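Local coordinates for protein phosphoethanolamine N-methyltransferase 1 (Haemonchus contortus, PDB 4KRG) that probably methylates phosphoethanolamine with S-adenosylmethionine as methyl donor, an early step of phosphocholine biosynthesis in this parasitic nematode, at residues L271-F283 with E436-H448. Numbering follows the deposited sequence.
Sequences LDNEKYSWTDKIF and ESLNAEVSFIKDH
Trp-278 lies flat along helix 434-448, illustrating how one large ring can join a loop to a helix. Glu-441 covers one face, its CB 4.0 Å from the centroid of the five-membered ring in a CH-pi contact; its extended chain runs on over the same face, and the carboxylate stacks on the indole within 3° of parallel. The CG2 methyl of Thr-279 closes the opposite face. With CG between the backbone N and the carbonyl carbon (chi1 72°), the indole points toward the helix's N-terminal end, and CZ3 reaches Ser-437 CB at 3.5 Å. Water 2 bridges Trp-278 NE1 and Glu-441 OE2, an oxygen that also accepts from Ser-455 N.

Phe-444 fills the next turn, its CB 3.4 Å from Trp-278 CB, and turns a ring edge toward the face of Tyr-276 in an offset edge-to-face pair. Tyr-276 OH donates to the anti lone pair of Asp-447 OD2 at 2.5 Å, while Lys-275 NZ meets OD1 of the same carboxylate from above its plane in a salt bridge. The backbone N of Lys-275 donates almost straight (169°), in the ring plane, to His-448 NE2 at 3.0 Å. Behind this acceptor, His-448 ND1 donates to Phe-444 O, fixing the imidazole's rotation and leaving NE2 to accept.

Further out, Glu-274, whose CG and OE2 lie against the Phe-444 ring, is held by an OE2 hydrogen bond with His-311 NE2, and Tyr-459 meets Trp-278 edge-to-face. The segment 271-283 leads from the end of helix 249-271 back alongside helix 434-448, in the opposite direction, into helix 280-283, whose Ile-282 and Phe-283 pack on strand 400-408.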
loop_
_atom_site.group_PDB
_atom_site.type_symbol
_atom_site.label_atom_id
_atom_site.label_comp_id
_atom_site.label_asym_id
_atom_site.label_seq_id
_atom_site.Cartn_x
_atom_site.Cartn_y
_atom_site.Cartn_z
ATOM N N LEU A 271 13.090 9.662 -10.502
ATOM C CA LEU A 271 11.691 9.792 -10.899
ATOM C C LEU A 271 10.930 11.033 -10.427
ATOM O O LEU A 271 9.915 11.386 -11.019
ATOM C CB LEU A 271 10.919 8.529 -10.503
ATOM C CG LEU A 271 11.125 7.343 -11.441
ATOM C CD1 LEU A 271 10.463 6.099 -10.896
ATOM C CD2 LEU A 271 10.561 7.671 -12.804
ATOM N N ASP A 272 11.399 11.699 -9.380
ATOM C CA ASP A 272 10.607 12.778 -8.784
ATOM C C ASP A 272 10.387 14.011 -9.678
ATOM O O ASP A 272 9.370 14.695 -9.566
ATOM C CB ASP A 272 11.177 13.202 -7.430
ATOM C CG ASP A 272 10.928 12.179 -6.335
ATOM O OD1 ASP A 272 10.164 11.210 -6.554
ATOM O OD2 ASP A 272 11.509 12.363 -5.242
ATOM N N ASN A 273 11.322 14.299 -10.570
ATOM C CA ASN A 273 11.136 15.451 -11.450
ATOM C C ASN A 273 10.433 15.131 -12.764
ATOM O O ASN A 273 10.413 15.960 -13.677
ATOM C CB ASN A 273 12.464 16.160 -11.716
ATOM C CG ASN A 273 12.926 16.989 -10.534
ATOM O OD1 ASN A 273 12.125 17.657 -9.876
ATOM N ND2 ASN A 273 14.221 16.945 -10.254
ATOM N N GLU A 274 9.849 13.941 -12.862
ATOM C CA GLU A 274 9.218 13.524 -14.111
ATOM C C GLU A 274 8.092 14.475 -14.503
ATOM O O GLU A 274 7.041 14.511 -13.854
ATOM C CB GLU A 274 8.684 12.088 -14.035
ATOM C CG GLU A 274 8.355 11.523 -15.413
ATOM C CD GLU A 274 7.544 10.240 -15.396
ATOM O OE1 GLU A 274 6.624 10.116 -14.556
ATOM O OE2 GLU A 274 7.816 9.362 -16.250
ATOM N N LYS A 275 8.321 15.244 -15.562
ATOM C CA LYS A 275 7.349 16.233 -16.028
ATOM C C LYS A 275 6.234 15.647 -16.897
ATOM O O LYS A 275 5.187 16.271 -17.070
ATOM C CB LYS A 275 8.054 17.339 -16.808
ATOM C CG LYS A 275 9.087 18.106 -16.016
ATOM C CD LYS A 275 9.660 19.250 -16.848
ATOM C CE LYS A 275 10.361 18.733 -18.096
ATOM N NZ LYS A 275 11.205 19.776 -18.747
ATOM N N TYR A 276 6.476 14.461 -17.449
ATOM C CA TYR A 276 5.523 13.763 -18.312
ATOM C C TYR A 276 6.104 12.382 -18.582
ATOM O O TYR A 276 7.263 12.142 -18.268
ATOM C CB TYR A 276 5.313 14.525 -19.622
ATOM C CG TYR A 276 6.586 14.774 -20.382
ATOM C CD1 TYR A 276 7.055 13.852 -21.307
ATOM C CD2 TYR A 276 7.335 15.925 -20.165
ATOM C CE1 TYR A 276 8.225 14.065 -21.992
ATOM C CE2 TYR A 276 8.512 16.149 -20.849
ATOM C CZ TYR A 276 8.952 15.217 -21.762
ATOM O OH TYR A 276 10.121 15.423 -22.446
ATOM N N SER A 277 5.321 11.476 -19.163
ATOM C CA SER A 277 5.835 10.147 -19.508
ATOM C C SER A 277 6.155 10.108 -20.994
ATOM O O SER A 277 5.469 10.751 -21.786
ATOM C CB SER A 277 4.812 9.062 -19.157
ATOM O OG SER A 277 5.274 7.776 -19.548
ATOM N N TRP A 278 7.184 9.365 -21.393
ATOM C CA TRP A 278 7.490 9.307 -22.817
ATOM C C TRP A 278 6.370 8.648 -23.594
ATOM O O TRP A 278 6.223 8.871 -24.786
ATOM C CB TRP A 278 8.839 8.643 -23.116
ATOM C CG TRP A 278 8.964 7.152 -22.929
ATOM C CD1 TRP A 278 9.584 6.517 -21.898
ATOM C CD2 TRP A 278 8.543 6.127 -23.841
ATOM N NE1 TRP A 278 9.553 5.158 -22.091
ATOM C CE2 TRP A 278 8.923 4.889 -23.276
ATOM C CE3 TRP A 278 7.875 6.125 -25.067
ATOM C CZ2 TRP A 278 8.648 3.668 -23.893
ATOM C CZ3 TRP A 278 7.603 4.914 -25.678
ATOM C CH2 TRP A 278 7.992 3.703 -25.092
ATOM N N THR A 279 5.562 7.861 -22.892
ATOM C CA THR A 279 4.490 7.114 -23.531
ATOM C C THR A 279 3.272 7.986 -23.825
ATOM O O THR A 279 2.360 7.551 -24.521
ATOM C CB THR A 279 4.057 5.923 -22.661
ATOM O OG1 THR A 279 3.569 6.416 -21.413
ATOM C CG2 THR A 279 5.225 4.997 -22.398
ATOM N N ASP A 280 3.250 9.203 -23.282
ATOM C CA ASP A 280 2.133 10.122 -23.499
ATOM C C ASP A 280 1.841 10.303 -24.979
ATOM O O ASP A 280 0.699 10.153 -25.418
ATOM C CB ASP A 280 2.422 11.508 -22.908
ATOM C CG ASP A 280 2.569 11.489 -21.403
ATOM O OD1 ASP A 280 2.327 10.438 -20.792
ATOM O OD2 ASP A 280 2.920 12.543 -20.834
ATOM N N LYS A 281 2.888 10.633 -25.731
ATOM C CA LYS A 281 2.786 10.882 -27.165
ATOM C C LYS A 281 2.263 9.654 -27.906
ATOM O O LYS A 281 1.501 9.777 -28.864
ATOM C CB LYS A 281 4.146 11.306 -27.729
ATOM C CG LYS A 281 4.183 11.478 -29.250
ATOM C CD LYS A 281 3.689 12.863 -29.675
ATOM C CE LYS A 281 3.248 12.913 -31.137
ATOM N NZ LYS A 281 4.351 12.642 -32.095
ATOM N N ILE A 282 2.665 8.472 -27.450
ATOM C CA ILE A 282 2.234 7.214 -28.062
ATOM C C ILE A 282 0.768 6.911 -27.777
ATOM O O ILE A 282 -0.002 6.622 -28.688
ATOM C CB ILE A 282 3.074 6.031 -27.553
ATOM C CG1 ILE A 282 4.566 6.283 -27.790
ATOM C CG2 ILE A 282 2.614 4.742 -28.198
ATOM C CD1 ILE A 282 4.921 6.572 -29.215
ATOM N N PHE A 283 0.392 6.981 -26.506
ATOM C CA PHE A 283 -0.979 6.714 -26.082
ATOM C C PHE A 283 -1.956 7.750 -26.625
ATOM O O PHE A 283 -3.159 7.504 -26.684
ATOM C CB PHE A 283 -1.074 6.688 -24.553
ATOM C CG PHE A 283 -0.661 5.374 -23.922
ATOM C CD1 PHE A 283 -1.360 4.200 -24.192
ATOM C CD2 PHE A 283 0.395 5.323 -23.020
ATOM C CE1 PHE A 283 -0.994 2.998 -23.602
ATOM C CE2 PHE A 283 0.766 4.124 -22.428
ATOM C CZ PHE A 283 0.065 2.960 -22.717
ATOM N N GLU A 436 8.086 5.777 -33.479
ATOM C CA GLU A 436 7.515 6.823 -32.629
ATOM C C GLU A 436 8.036 6.707 -31.196
ATOM O O GLU A 436 8.389 7.705 -30.569
ATOM C CB GLU A 436 5.984 6.755 -32.633
ATOM C CG GLU A 436 5.329 6.972 -33.993
ATOM C CD GLU A 436 4.933 5.672 -34.699
ATOM O OE1 GLU A 436 5.749 4.722 -34.739
ATOM O OE2 GLU A 436 3.796 5.603 -35.220
ATOM N N SER A 437 8.079 5.479 -30.687
ATOM C CA SER A 437 8.556 5.219 -29.334
ATOM C C SER A 437 10.043 5.538 -29.202
ATOM O O SER A 437 10.464 6.124 -28.208
ATOM C CB SER A 437 8.279 3.767 -28.940
ATOM O OG SER A 437 6.888 3.536 -28.850
ATOM N N LEU A 438 10.827 5.152 -30.204
ATOM C CA LEU A 438 12.247 5.486 -30.244
ATOM C C LEU A 438 12.458 6.992 -30.125
ATOM O O LEU A 438 13.298 7.450 -29.356
ATOM C CB LEU A 438 12.893 4.972 -31.535
ATOM C CG LEU A 438 13.247 3.486 -31.637
ATOM C CD1 LEU A 438 14.024 3.213 -32.907
ATOM C CD2 LEU A 438 14.063 3.038 -30.437
ATOM N N ASN A 439 11.676 7.758 -30.874
ATOM C CA ASN A 439 11.796 9.211 -30.868
ATOM C C ASN A 439 11.365 9.803 -29.531
ATOM O O ASN A 439 12.029 10.677 -28.985
ATOM C CB ASN A 439 10.934 9.826 -31.972
ATOM C CG ASN A 439 11.494 9.605 -33.363
ATOM O OD1 ASN A 439 12.663 9.249 -33.547
ATOM N ND2 ASN A 439 10.658 9.847 -34.360
ATOM N N ALA A 440 10.236 9.323 -29.017
ATOM C CA ALA A 440 9.670 9.859 -27.785
ATOM C C ALA A 440 10.517 9.501 -26.567
ATOM O O ALA A 440 10.717 10.332 -25.683
ATOM C CB ALA A 440 8.228 9.385 -27.607
ATOM N N GLU A 441 11.019 8.270 -26.511
ATOM C CA GLU A 441 11.855 7.869 -25.380
ATOM C C GLU A 441 13.152 8.670 -25.309
ATOM O O GLU A 441 13.552 9.104 -24.231
ATOM C CB GLU A 441 12.152 6.361 -25.361
ATOM C CG GLU A 441 12.896 5.952 -24.086
ATOM C CD GLU A 441 13.003 4.456 -23.872
ATOM O OE1 GLU A 441 12.558 3.684 -24.749
ATOM O OE2 GLU A 441 13.541 4.052 -22.815
ATOM N N VAL A 442 13.811 8.878 -26.445
ATOM C CA VAL A 442 15.046 9.663 -26.427
ATOM C C VAL A 442 14.775 11.126 -26.042
ATOM O O VAL A 442 15.523 11.714 -25.260
ATOM C CB VAL A 442 15.867 9.542 -27.745
ATOM C CG1 VAL A 442 15.279 10.406 -28.855
ATOM C CG2 VAL A 442 17.303 9.920 -27.495
ATOM N N SER A 443 13.678 11.689 -26.544
ATOM C CA SER A 443 13.312 13.066 -26.228
ATOM C C SER A 443 13.099 13.216 -24.734
ATOM O O SER A 443 13.477 14.221 -24.142
ATOM C CB SER A 443 12.035 13.478 -26.961
ATOM O OG SER A 443 12.228 13.520 -28.366
ATOM N N PHE A 444 12.481 12.205 -24.139
ATOM C CA PHE A 444 12.162 12.203 -22.720
ATOM C C PHE A 444 13.412 12.116 -21.844
ATOM O O PHE A 444 13.516 12.785 -20.821
ATOM C CB PHE A 444 11.211 11.044 -22.428
ATOM C CG PHE A 444 11.116 10.675 -20.976
ATOM C CD1 PHE A 444 10.221 11.319 -20.140
ATOM C CD2 PHE A 444 11.903 9.652 -20.452
ATOM C CE1 PHE A 444 10.122 10.966 -18.798
ATOM C CE2 PHE A 444 11.818 9.297 -19.113
ATOM C CZ PHE A 444 10.926 9.952 -18.284
ATOM N N ILE A 445 14.355 11.277 -22.242
ATOM C CA ILE A 445 15.584 11.081 -21.472
ATOM C C ILE A 445 16.480 12.322 -21.497
ATOM O O ILE A 445 17.019 12.741 -20.463
ATOM C CB ILE A 445 16.345 9.846 -21.993
ATOM C CG1 ILE A 445 15.756 8.575 -21.380
ATOM C CG2 ILE A 445 17.824 9.936 -21.702
ATOM C CD1 ILE A 445 16.220 7.301 -22.063
ATOM N N LYS A 446 16.632 12.918 -22.673
ATOM C CA LYS A 446 17.465 14.108 -22.811
ATOM C C LYS A 446 16.861 15.269 -22.033
ATOM O O LYS A 446 17.577 16.051 -21.405
ATOM C CB LYS A 446 17.589 14.492 -24.284
ATOM C CG LYS A 446 18.191 13.421 -25.173
ATOM C CD LYS A 446 19.658 13.197 -24.872
ATOM C CE LYS A 446 20.314 12.352 -25.966
ATOM N NZ LYS A 446 21.773 12.183 -25.744
ATOM N N ASP A 447 15.535 15.368 -22.089
ATOM C CA ASP A 447 14.786 16.451 -21.462
ATOM C C ASP A 447 14.913 16.421 -19.948
ATOM O O ASP A 447 14.914 17.461 -19.296
ATOM C CB ASP A 447 13.311 16.333 -21.840
ATOM C CG ASP A 447 12.501 17.534 -21.425
ATOM O OD1 ASP A 447 13.087 18.582 -21.077
ATOM O OD2 ASP A 447 11.259 17.437 -21.466
ATOM N N HIS A 448 15.011 15.216 -19.398
ATOM C CA HIS A 448 15.133 15.033 -17.956
ATOM C C HIS A 448 16.580 14.809 -17.523
ATOM O O HIS A 448 16.853 14.623 -16.333
ATOM C CB HIS A 448 14.235 13.887 -17.477
ATOM C CG HIS A 448 12.776 14.183 -17.586
ATOM N ND1 HIS A 448 12.047 13.988 -18.746
ATOM C CD2 HIS A 448 11.894 14.684 -16.686
ATOM C CE1 HIS A 448 10.805 14.340 -18.555
ATOM N NE2 HIS A 448 10.671 14.769 -17.304
HETATM O O HOH W 1 9.984 19.764 -21.872
HETATM O O HOH W 2 11.403 3.311 -20.898
#